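Local coordinates for 7beta-hydroxysteroid dehydrogenase (Collinsella aerofaciens, PDB 5FYD), which reduces the 7-oxo group of 7-oxolithocholate to yield ursodeoxycholate, using NADPH as the hydride donor, at residues Asn140-Thr145 against Val183-Thr188; Glu215-Glu220 against Val231-Arg236. One frame throughout, in Å; residues are numbered along the deposited sequence.

Contact 1: Asn140-Thr145 against Val183-Thr188; sequences NVSSMT and VITLGT
Asn140 to Ser143 and Val183 to Leu186 run side by side as neighbouring parallel strands of the Rossmann-type sheet of a short-chain dehydrogenase/reductase, their short axes at 33° to one another. Four backbone bonds join them in alternation: Ile184 N to Asn140 O (3.0 Å), Ser142 N to Ile184 O, Leu186 N to Ser142 O, and Met144 N to Leu186 O (2.9 Å), the last carrying the pairing one residue past the strand.

Side-chain packing differs on the two faces. On the apolar one, Val141 turns CG1 anti to its backbone N (chi1 179°), and that methyl presses on Leu186 CD1 at 3.5 Å; its CG2 lies beside Ile184 CG2. On the face of Ser142 and Thr185, Ser142 CB rests 3.6 Å from Thr185 OG1, while Ser142 OG bonds outward to Lys160 O. Thr185 CG2 packs against Ser143 C at 3.4 Å, where the chain leaves the strand toward Met144.

Beyond the strands, Met144 CG is anti to its carbonyl carbon (chi1 -79°) and chi2 is extended, which brings SD to 3.6 Å from Gly187 CA. An alanine at Met144 would probably leave a gap over Gly187 and take away part of the packing on Asn237 and Val241 of helix 235-247.

Ser143, inferred to stabilise the transition state, points to the same face as Val141 and Leu186. Its OG and Thr145 OG1 share a hydrogen bond of 3.1 Å, which ties the serine hydroxyl to the first turn of the following helix.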
ATOM      1  N   ASN A 140      23.474   1.015  -1.128  1.00 10.30           N
ATOM      2  CA  ASN A 140      22.327   1.804  -0.740  1.00 10.19           C
ATOM      3  C   ASN A 140      21.245   1.696  -1.798  1.00 10.28           C
ATOM      4  O   ASN A 140      21.520   1.492  -2.975  1.00 10.90           O
ATOM      5  CB  ASN A 140      22.703   3.258  -0.505  1.00 10.04           C
ATOM      6  CG  ASN A 140      23.617   3.430   0.665  1.00 10.32           C
ATOM      7  OD1 ASN A 140      23.496   2.733   1.677  1.00  9.85           O
ATOM      8  ND2 ASN A 140      24.555   4.367   0.549  1.00 10.12           N
ATOM      9  N   VAL A 141      20.003   1.832  -1.359  1.00 10.32           N
ATOM     10  CA  VAL A 141      18.844   1.641  -2.219  1.00 10.46           C
ATOM     11  C   VAL A 141      18.217   2.979  -2.583  1.00 10.34           C
ATOM     12  O   VAL A 141      17.853   3.772  -1.709  1.00 10.14           O
ATOM     13  CB  VAL A 141      17.836   0.727  -1.518  1.00 10.93           C
ATOM     14  CG1 VAL A 141      16.590   0.524  -2.376  1.00 12.07           C
ATOM     15  CG2 VAL A 141      18.506  -0.592  -1.189  1.00 11.16           C
ATOM     16  N   SER A 142      18.134   3.246  -3.879  1.00 10.77           N
ATOM     17  CA  SER A 142      17.360   4.369  -4.394  1.00 11.13           C
ATOM     18  C   SER A 142      16.110   3.901  -5.145  1.00 11.85           C
ATOM     19  O   SER A 142      15.745   2.705  -5.138  1.00 11.55           O
ATOM     20  CB  SER A 142      18.259   5.263  -5.250  1.00 11.42           C
ATOM     21  OG  SER A 142      17.626   6.499  -5.533  1.00 11.42           O
ATOM     22  N   SER A 143      15.453   4.856  -5.803  1.00 12.53           N
ATOM     23  CA  SER A 143      14.202   4.615  -6.494  1.00 13.43           C
ATOM     24  C   SER A 143      14.210   5.365  -7.793  1.00 13.53           C
ATOM     25  O   SER A 143      14.814   6.452  -7.891  1.00 13.18           O
ATOM     26  CB  SER A 143      13.066   5.134  -5.639  1.00 14.68           C
ATOM     27  OG  SER A 143      11.840   4.997  -6.327  1.00 15.81           O
ATOM     28  N   MET A 144      13.547   4.800  -8.797  1.00 13.29           N
ATOM     29  CA  MET A 144      13.347   5.472 -10.063  1.00 13.66           C
ATOM     30  C   MET A 144      12.692   6.861  -9.926  1.00 12.72           C
ATOM     31  O   MET A 144      12.951   7.714 -10.766  1.00 12.13           O
ATOM     32  CB  MET A 144      12.567   4.562 -11.032  1.00 15.62           C
ATOM     33  CG  MET A 144      13.503   3.528 -11.655  1.00 17.13           C
ATOM     34  SD  MET A 144      12.616   2.264 -12.548  1.00 21.19           S
ATOM     35  CE  MET A 144      12.034   3.218 -13.945  1.00 20.26           C
ATOM     36  N   THR A 145      11.945   7.100  -8.841  1.00 11.69           N
ATOM     37  CA  THR A 145      11.418   8.429  -8.541  1.00 11.81           C
ATOM     38  C   THR A 145      12.536   9.463  -8.354  1.00 11.25           C
ATOM     39  O   THR A 145      12.322  10.654  -8.605  1.00 11.00           O
ATOM     40  CB  THR A 145      10.502   8.448  -7.294  1.00 13.13           C
ATOM     41  OG1 THR A 145      11.242   8.022  -6.152  1.00 12.88           O
ATOM     42  CG2 THR A 145       9.288   7.566  -7.481  1.00 13.79           C
ATOM     43  N   VAL A 183      25.146   2.004  -5.530  1.00 10.25           N
ATOM     44  CA  VAL A 183      23.720   2.294  -5.377  1.00 10.86           C
ATOM     45  C   VAL A 183      22.918   1.481  -6.373  1.00 10.84           C
ATOM     46  O   VAL A 183      23.256   1.416  -7.559  1.00 11.17           O
ATOM     47  CB  VAL A 183      23.385   3.796  -5.454  1.00 10.67           C
ATOM     48  CG1 VAL A 183      23.992   4.498  -6.667  1.00 11.08           C
ATOM     49  CG2 VAL A 183      21.866   4.033  -5.383  1.00 10.81           C
ATOM     50  N   ILE A 184      21.851   0.860  -5.879  1.00 11.68           N
ATOM     51  CA  ILE A 184      20.918   0.127  -6.726  1.00 12.66           C
ATOM     52  C   ILE A 184      19.601   0.894  -6.693  1.00 12.20           C
ATOM     53  O   ILE A 184      19.049   1.133  -5.620  1.00 12.06           O
ATOM     54  CB  ILE A 184      20.748  -1.347  -6.318  1.00 13.52           C
ATOM     55  CG1 ILE A 184      19.809  -2.058  -7.313  1.00 15.17           C
ATOM     56  CG2 ILE A 184      20.230  -1.538  -4.890  1.00 13.34           C
ATOM     57  CD1 ILE A 184      20.488  -3.042  -8.208  1.00 16.11           C
ATOM     58  N   THR A 185      19.100   1.239  -7.872  1.00 11.88           N
ATOM     59  CA  THR A 185      17.890   2.024  -8.028  1.00 12.43           C
ATOM     60  C   THR A 185      16.734   1.102  -8.436  1.00 12.66           C
ATOM     61  O   THR A 185      16.801   0.432  -9.475  1.00 12.22           O
ATOM     62  CB  THR A 185      18.116   3.137  -9.065  1.00 13.66           C
ATOM     63  OG1 THR A 185      19.091   4.068  -8.550  1.00 13.49           O
ATOM     64  CG2 THR A 185      16.842   3.857  -9.361  1.00 13.94           C
ATOM     65  N   LEU A 186      15.689   1.064  -7.610  1.00 12.39           N
ATOM     66  CA  LEU A 186      14.588   0.119  -7.786  1.00 14.18           C
ATOM     67  C   LEU A 186      13.419   0.789  -8.460  1.00 15.64           C
ATOM     68  O   LEU A 186      13.190   1.974  -8.281  1.00 17.45           O
ATOM     69  CB  LEU A 186      14.119  -0.393  -6.442  1.00 14.49           C
ATOM     70  CG  LEU A 186      15.204  -0.981  -5.536  1.00 14.62           C
ATOM     71  CD1 LEU A 186      14.564  -1.597  -4.296  1.00 16.19           C
ATOM     72  CD2 LEU A 186      16.067  -1.966  -6.286  1.00 14.83           C
ATOM     73  N   GLY A 187      12.663   0.009  -9.213  1.00 17.01           N
ATOM     74  CA  GLY A 187      11.395   0.448  -9.722  1.00 17.74           C
ATOM     75  C   GLY A 187      10.337  -0.226  -8.872  1.00 19.51           C
ATOM     76  O   GLY A 187      10.515  -0.469  -7.682  1.00 20.76           O
ATOM     77  N   THR A 188       9.243  -0.582  -9.505  1.00 20.20           N
ATOM     78  CA  THR A 188       8.164  -1.257  -8.810  1.00 20.93           C
ATOM     79  C   THR A 188       8.606  -2.664  -8.407  1.00 21.32           C
ATOM     80  O   THR A 188       9.124  -3.419  -9.227  1.00 20.73           O
ATOM     81  CB  THR A 188       6.924  -1.247  -9.703  1.00 21.18           C
ATOM     82  OG1 THR A 188       6.634   0.122 -10.011  1.00 21.46           O
ATOM     83  CG2 THR A 188       5.752  -1.907  -9.030  1.00 21.83           C
TER

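Contact 2: Glu215-Glu220 against Val231-Arg236; sequences EECVDE and VIAGQR
Glu220 reaches from its helix to the backbone of Gly234, where Gly234 N donates to Glu220 OE1 at 2.9 Å through the syn lone pair of that oxygen. CG is anti to the backbone N (chi1 -178°) and the chain beyond it is extended, spanning the distance between the helix and the end of the strand. The same OE1 lies 3.4 Å from Ala233 CA, and the Glu220 and Val231 side chains cross obliquely, OE2 coming within 3.5 Å of Val231 CG1.

The inner part is apolar: Cys217 SG meets Ala233 CB at 4.1 Å, and both side chains also touch Leu186 and Leu212. Helix 214-224 thus packs on the last strand of the Rossmann-type sheet and on the link that follows it. That link turns at Gly234, whose phi of 90° is readily adopted by a residue without a side chain, and Gly234 is the N-cap of helix 235-247.

Toward solvent the contact opens out and becomes ionic. Glu220 OE2 makes salt bridges to Lys224 on its own helix and to Lys238, so each carboxylate oxygen has its own work, and the two lysines probably help keep the group charged. Lys238 NZ, on helix 235-247, also bonds to Ile232 O.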
ATOM      1  N   GLU A 215      14.318 -10.352  -3.912  1.00 18.55           N
ATOM      2  CA  GLU A 215      15.485 -11.212  -4.082  1.00 20.10           C
ATOM      3  C   GLU A 215      16.253 -10.958  -5.365  1.00 19.51           C
ATOM      4  O   GLU A 215      17.478 -10.982  -5.341  1.00 18.06           O
ATOM      5  CB  GLU A 215      15.109 -12.689  -3.992  1.00 24.74           C
ATOM      6  CG  GLU A 215      14.926 -13.116  -2.553  1.00 30.20           C
ATOM      7  CD  GLU A 215      14.473 -14.552  -2.391  1.00 35.01           C
ATOM      8  OE1 GLU A 215      14.665 -15.375  -3.321  1.00 40.32           O
ATOM      9  OE2 GLU A 215      13.930 -14.847  -1.307  1.00 39.82           O
ATOM     10  N   GLU A 216      15.556 -10.736  -6.480  1.00 19.12           N
ATOM     11  CA  GLU A 216      16.231 -10.493  -7.755  0.50 19.95           C
ATOM     12  C   GLU A 216      16.950  -9.144  -7.751  1.00 18.52           C
ATOM     13  O   GLU A 216      18.034  -9.011  -8.330  1.00 18.44           O
ATOM     14  CB  GLU A 216      15.246 -10.632  -8.924  0.50 21.38           C
ATOM     15  CG  GLU A 216      15.016 -12.098  -9.269  0.50 22.58           C
ATOM     16  CD  GLU A 216      13.561 -12.439  -9.463  0.50 23.82           C
ATOM     17  OE1 GLU A 216      12.807 -11.558  -9.929  0.50 24.13           O
ATOM     18  OE2 GLU A 216      13.182 -13.586  -9.122  0.50 24.27           O
ATOM     19  N   CYS A 217      16.368  -8.153  -7.066  1.00 16.84           N
ATOM     20  CA  CYS A 217      17.029  -6.853  -6.891  1.00 16.62           C
ATOM     21  C   CYS A 217      18.330  -6.991  -6.103  1.00 15.97           C
ATOM     22  O   CYS A 217      19.376  -6.478  -6.511  1.00 14.79           O
ATOM     23  CB  CYS A 217      16.154  -5.871  -6.142  1.00 16.81           C
ATOM     24  SG  CYS A 217      14.649  -5.462  -7.055  1.00 19.40           S
ATOM     25  N   VAL A 218      18.247  -7.680  -4.965  1.00 14.65           N
ATOM     26  CA  VAL A 218      19.436  -7.921  -4.148  1.00 14.81           C
ATOM     27  C   VAL A 218      20.480  -8.780  -4.859  1.00 14.80           C
ATOM     28  O   VAL A 218      21.678  -8.510  -4.768  1.00 13.66           O
ATOM     29  CB  VAL A 218      19.040  -8.491  -2.776  1.00 15.20           C
ATOM     30  CG1 VAL A 218      20.254  -8.926  -1.986  1.00 15.72           C
ATOM     31  CG2 VAL A 218      18.266  -7.430  -1.997  1.00 15.15           C
ATOM     32  N   ASP A 219      20.031  -9.817  -5.575  1.00 15.67           N
ATOM     33  CA  ASP A 219      20.951 -10.626  -6.359  1.00 17.12           C
ATOM     34  C   ASP A 219      21.714  -9.784  -7.393  1.00 14.80           C
ATOM     35  O   ASP A 219      22.942  -9.894  -7.494  1.00 14.41           O
ATOM     36  CB  ASP A 219      20.229 -11.793  -7.040  1.00 19.10           C
ATOM     37  CG  ASP A 219      19.955 -12.948  -6.080  1.00 23.57           C
ATOM     38  OD1 ASP A 219      20.560 -12.990  -4.982  1.00 25.18           O
ATOM     39  OD2 ASP A 219      19.138 -13.823  -6.437  1.00 27.11           O
ATOM     40  N   GLU A 220      21.008  -8.915  -8.111  1.00 13.74           N
ATOM     41  CA  GLU A 220      21.682  -8.056  -9.085  1.00 13.65           C
ATOM     42  C   GLU A 220      22.672  -7.093  -8.411  1.00 12.91           C
ATOM     43  O   GLU A 220      23.795  -6.929  -8.880  1.00 12.66           O
ATOM     44  CB  GLU A 220      20.680  -7.274  -9.933  1.00 14.14           C
ATOM     45  CG  GLU A 220      21.379  -6.429 -10.975  1.00 14.85           C
ATOM     46  CD  GLU A 220      20.438  -5.784 -11.984  1.00 15.61           C
ATOM     47  OE1 GLU A 220      19.202  -5.879 -11.857  1.00 16.66           O
ATOM     48  OE2 GLU A 220      20.967  -5.162 -12.913  1.00 15.47           O
ATOM     49  N   VAL A 231      23.464   1.242 -10.507  1.00 13.01           N
ATOM     50  CA  VAL A 231      22.768   0.179 -11.228  1.00 13.00           C
ATOM     51  C   VAL A 231      21.297   0.438 -11.086  1.00 13.30           C
ATOM     52  O   VAL A 231      20.818   0.774 -10.007  1.00 12.41           O
ATOM     53  CB  VAL A 231      23.068  -1.189 -10.602  1.00 13.13           C
ATOM     54  CG1 VAL A 231      22.259  -2.329 -11.252  1.00 13.48           C
ATOM     55  CG2 VAL A 231      24.565  -1.467 -10.668  1.00 13.48           C
ATOM     56  N   ILE A 232      20.580   0.292 -12.190  1.00 12.92           N
ATOM     57  CA  ILE A 232      19.116   0.281 -12.155  1.00 13.48           C
ATOM     58  C   ILE A 232      18.696  -1.184 -12.164  1.00 14.16           C
ATOM     59  O   ILE A 232      19.082  -1.919 -13.055  1.00 14.65           O
ATOM     60  CB  ILE A 232      18.516   1.058 -13.334  1.00 14.28           C
ATOM     61  CG1 ILE A 232      18.822   2.556 -13.171  1.00 15.36           C
ATOM     62  CG2 ILE A 232      16.995   0.846 -13.405  1.00 14.44           C
ATOM     63  CD1 ILE A 232      18.571   3.376 -14.397  1.00 16.10           C
ATOM     64  N   ALA A 233      17.910  -1.612 -11.186  1.00 13.79           N
ATOM     65  CA  ALA A 233      17.522  -3.026 -11.083  1.00 14.32           C
ATOM     66  C   ALA A 233      16.566  -3.404 -12.189  1.00 15.19           C
ATOM     67  O   ALA A 233      15.552  -2.747 -12.393  1.00 15.35           O
ATOM     68  CB  ALA A 233      16.892  -3.312  -9.728  1.00 15.21           C
ATOM     69  N   GLY A 234      16.918  -4.465 -12.908  1.00 15.53           N
ATOM     70  CA  GLY A 234      16.058  -5.065 -13.904  1.00 15.84           C
ATOM     71  C   GLY A 234      16.273  -4.456 -15.279  1.00 15.82           C
ATOM     72  O   GLY A 234      16.438  -3.253 -15.424  1.00 15.67           O
ATOM     73  N   GLN A 235      16.233  -5.304 -16.303  1.00 17.72           N
ATOM     74  CA  GLN A 235      16.484  -4.859 -17.669  1.00 17.96           C
ATOM     75  C   GLN A 235      15.453  -3.857 -18.182  1.00 17.29           C
ATOM     76  O   GLN A 235      15.804  -2.821 -18.770  1.00 16.35           O
ATOM     77  CB  GLN A 235      16.576  -6.070 -18.611  1.00 19.30           C
ATOM     78  CG  GLN A 235      17.090  -5.709 -19.997  1.00 19.95           C
ATOM     79  CD  GLN A 235      18.481  -5.091 -19.980  1.00 21.66           C
ATOM     80  OE1 GLN A 235      19.390  -5.602 -19.330  1.00 22.98           O
ATOM     81  NE2 GLN A 235      18.653  -3.991 -20.689  1.00 21.46           N
ATOM     82  N   ARG A 236      14.180  -4.161 -17.978  1.00 17.66           N
ATOM     83  CA  ARG A 236      13.119  -3.291 -18.459  1.00 18.43           C
ATOM     84  C   ARG A 236      13.249  -1.884 -17.876  1.00 16.98           C
ATOM     85  O   ARG A 236      12.986  -0.895 -18.558  1.00 14.52           O
ATOM     86  CB  ARG A 236      11.735  -3.877 -18.114  1.00 22.62           C
ATOM     87  CG  ARG A 236      10.547  -2.956 -18.392  1.00 26.97           C
ATOM     88  CD  ARG A 236      10.177  -2.053 -17.201  1.00 31.87           C
ATOM     89  NE  ARG A 236       9.148  -1.060 -17.544  1.00 37.22           N
ATOM     90  CZ  ARG A 236       8.864   0.052 -16.855  1.00 41.72           C
ATOM     91  NH1 ARG A 236       9.540   0.391 -15.752  1.00 43.24           N
ATOM     92  NH2 ARG A 236       7.891   0.854 -17.290  1.00 42.48           N
TER

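Overall arrangement
The two contacts follow one another along the chain, contact 1 closing before contact 2 opens, and their centres lie about 9 Å apart. They share one parallel sheet: strands 136-143, 179-186 and 230-232 are consecutive in it, the last being the outermost on that side within the chain. Thr185 belongs to both neighbourhoods, its N probably bonded to Val231 O at 2.8 Å and its O to Ala233 N at 2.9 Å, while Ile184 CD1 packs on Val231 CG1. Contact 1 is buried and carries Ser143; contact 2, nearer the surface, leads into helix 235-247, which holds the NADP-binding Ser240 and lies mostly within the 27 C-terminal residues required for activity.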